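KLLA0E08119p (Kluyveromyces lactis, PDB 3VA7) probably carboxylates urea with bicarbonate and ATP through a biotin cofactor, being the urea carboxylase part of a longer enzyme thought also to hydrolyse the allophanate formed. Local coordinates at residues Cys556-Asp560 / Ala561-Gln565. Sequence-based numbering, arbitrary orientation.
Sequences CTLND and AQIAQ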
ATOM      1  N   CYS A 556      -3.450 -20.412 -23.554  1.00 43.21           N
ATOM      2  CA  CYS A 556      -4.533 -19.559 -23.140  1.00 44.30           C
ATOM      3  C   CYS A 556      -5.872 -20.023 -23.685  1.00 44.72           C
ATOM      4  O   CYS A 556      -6.058 -20.254 -24.872  1.00 44.21           O
ATOM      5  CB  CYS A 556      -4.307 -18.074 -23.531  1.00 45.07           C
ATOM      6  SG  CYS A 556      -2.641 -17.338 -23.269  1.00 47.14           S
ATOM      7  N   THR A 557      -6.822 -20.056 -22.770  1.00 46.20           N
ATOM      8  CA  THR A 557      -8.129 -20.640 -22.924  1.00 47.53           C
ATOM      9  C   THR A 557      -9.210 -19.580 -22.901  1.00 48.24           C
ATOM     10  O   THR A 557      -9.199 -18.729 -22.026  1.00 48.92           O
ATOM     11  CB  THR A 557      -8.344 -21.514 -21.682  1.00 47.88           C
ATOM     12  OG1 THR A 557      -7.967 -22.846 -22.001  1.00 47.86           O
ATOM     13  CG2 THR A 557      -9.821 -21.428 -21.076  1.00 48.16           C
ATOM     14  N   LEU A 558     -10.148 -19.638 -23.835  1.00 48.92           N
ATOM     15  CA  LEU A 558     -11.419 -18.955 -23.668  1.00 49.90           C
ATOM     16  C   LEU A 558     -12.578 -19.942 -23.782  1.00 51.26           C
ATOM     17  O   LEU A 558     -12.829 -20.539 -24.870  1.00 51.11           O
ATOM     18  CB  LEU A 558     -11.604 -17.809 -24.650  1.00 49.53           C
ATOM     19  CG  LEU A 558     -12.850 -16.983 -24.368  1.00 48.89           C
ATOM     20  CD1 LEU A 558     -12.572 -16.179 -23.118  1.00 48.40           C
ATOM     21  CD2 LEU A 558     -13.251 -16.070 -25.562  1.00 48.84           C
ATOM     22  N   ASN A 559     -13.289 -20.078 -22.653  1.00 52.75           N
ATOM     23  CA  ASN A 559     -14.312 -21.106 -22.466  1.00 53.76           C
ATOM     24  C   ASN A 559     -13.758 -22.419 -23.023  1.00 54.43           C
ATOM     25  O   ASN A 559     -14.447 -23.150 -23.747  1.00 55.14           O
ATOM     26  CB  ASN A 559     -15.626 -20.706 -23.162  1.00 53.25           C
ATOM     27  CG  ASN A 559     -16.304 -19.544 -22.493  1.00 53.26           C
ATOM     28  OD1 ASN A 559     -16.389 -19.499 -21.269  1.00 54.85           O
ATOM     29  ND2 ASN A 559     -16.818 -18.607 -23.286  1.00 50.87           N
ATOM     30  N   ASP A 560     -12.474 -22.655 -22.749  1.00 54.62           N
ATOM     31  CA  ASP A 560     -11.807 -23.932 -23.040  1.00 54.51           C
ATOM     32  C   ASP A 560     -11.206 -24.152 -24.428  1.00 53.34           C
ATOM     33  O   ASP A 560     -10.405 -25.069 -24.605  1.00 53.61           O
ATOM     34  CB  ASP A 560     -12.696 -25.103 -22.624  1.00 55.22           C
ATOM     35  CG  ASP A 560     -12.803 -25.213 -21.119  1.00 58.01           C
ATOM     36  OD1 ASP A 560     -11.747 -25.401 -20.474  1.00 58.27           O
ATOM     37  OD2 ASP A 560     -13.928 -25.069 -20.579  1.00 62.77           O
ATOM     38  N   ALA A 561     -11.564 -23.314 -25.391  1.00 52.08           N
ATOM     39  CA  ALA A 561     -10.916 -23.326 -26.696  1.00 51.21           C
ATOM     40  C   ALA A 561      -9.627 -22.498 -26.647  1.00 50.83           C
ATOM     41  O   ALA A 561      -9.697 -21.322 -26.305  1.00 49.44           O
ATOM     42  CB  ALA A 561     -11.876 -22.785 -27.791  1.00 50.41           C
ATOM     43  N   GLN A 562      -8.473 -23.110 -26.984  1.00 50.84           N
ATOM     44  CA  GLN A 562      -7.212 -22.363 -27.200  1.00 51.05           C
ATOM     45  C   GLN A 562      -7.425 -21.055 -27.980  1.00 50.75           C
ATOM     46  O   GLN A 562      -8.280 -20.931 -28.878  1.00 50.62           O
ATOM     47  CB  GLN A 562      -6.124 -23.207 -27.883  1.00 51.21           C
ATOM     48  CG  GLN A 562      -5.426 -24.209 -26.971  1.00 53.17           C
ATOM     49  CD  GLN A 562      -4.132 -23.676 -26.303  1.00 58.55           C
ATOM     50  OE1 GLN A 562      -4.015 -23.671 -25.065  1.00 59.62           O
ATOM     51  NE2 GLN A 562      -3.150 -23.256 -27.122  1.00 57.15           N
ATOM     52  N   ILE A 563      -6.661 -20.052 -27.582  1.00 50.40           N
ATOM     53  CA  ILE A 563      -6.840 -18.699 -28.082  1.00 49.40           C
ATOM     54  C   ILE A 563      -5.412 -18.307 -28.452  1.00 48.41           C
ATOM     55  O   ILE A 563      -4.450 -18.887 -27.893  1.00 48.09           O
ATOM     56  CB  ILE A 563      -7.570 -17.848 -26.990  1.00 49.70           C
ATOM     57  CG1 ILE A 563      -8.700 -17.016 -27.591  1.00 52.08           C
ATOM     58  CG2 ILE A 563      -6.628 -17.036 -26.081  1.00 50.07           C
ATOM     59  CD1 ILE A 563      -9.991 -17.801 -27.916  1.00 54.56           C
ATOM     60  N   ALA A 564      -5.265 -17.418 -29.437  1.00 47.29           N
ATOM     61  CA  ALA A 564      -3.924 -17.015 -29.936  1.00 46.78           C
ATOM     62  C   ALA A 564      -3.330 -15.843 -29.133  1.00 46.66           C
ATOM     63  O   ALA A 564      -4.054 -14.962 -28.658  1.00 47.10           O
ATOM     64  CB  ALA A 564      -3.975 -16.656 -31.419  1.00 45.74           C
ATOM     65  N   GLN A 565      -2.014 -15.838 -28.977  1.00 46.27           N
ATOM     66  CA  GLN A 565      -1.304 -14.669 -28.457  1.00 45.33           C
ATOM     67  C   GLN A 565      -1.186 -13.585 -29.528  1.00 45.38           C
ATOM     68  O   GLN A 565      -1.179 -13.887 -30.711  1.00 45.70           O
ATOM     69  CB  GLN A 565       0.063 -15.112 -27.956  1.00 44.73           C
ATOM     70  CG  GLN A 565      -0.056 -16.288 -26.990  1.00 44.27           C
ATOM     71  CD  GLN A 565       1.137 -16.438 -26.100  1.00 45.35           C
ATOM     72  OE1 GLN A 565       1.797 -15.458 -25.803  1.00 46.74           O
ATOM     73  NE2 GLN A 565       1.433 -17.670 -25.664  1.00 46.90           N
TER
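Ile-563 lays its two branches against alternate residues of the preceding strand: CG2 meets CB of Cys-556 at 3.6 Å, while CD1, at the end of the CG1 branch, reaches CB of Leu-558, also at 3.6 Å. Both Leu-558 and Ile-563 touch Ile-569, while Cys-556 rests on Val-579. On the other face, Gln-562 stands opposite Thr-557 in a non-hydrogen-bonded pair, its chain bent at chi2 (-93°) so that OE1 comes back to 3.6 Å from N of Cys-556. Ala-561 N closes the turn with a hydrogen bond to Leu-558 O (3.1 Å), and Leu-558 N returns one to Ala-561 O, 3.0 Å and nearly straight, completing the hydrogen-bonded pair. Further along, Ile-563 N gives a weak bond to Cys-556 O (2.8 Å). At the bend, Asn-559 turns its amide away from the returning strand, ND2 hydrogen-bonding to OD1 of Asp-575 and OD1 accepting from N of Ile-576, which ties the loop to the neighbouring strand 576-582. The whole is a tight antiparallel beta hairpin with a two-residue type I' turn, Asn-559 and Asp-560, at the edge of a sheet in the carboxyltransferase domain.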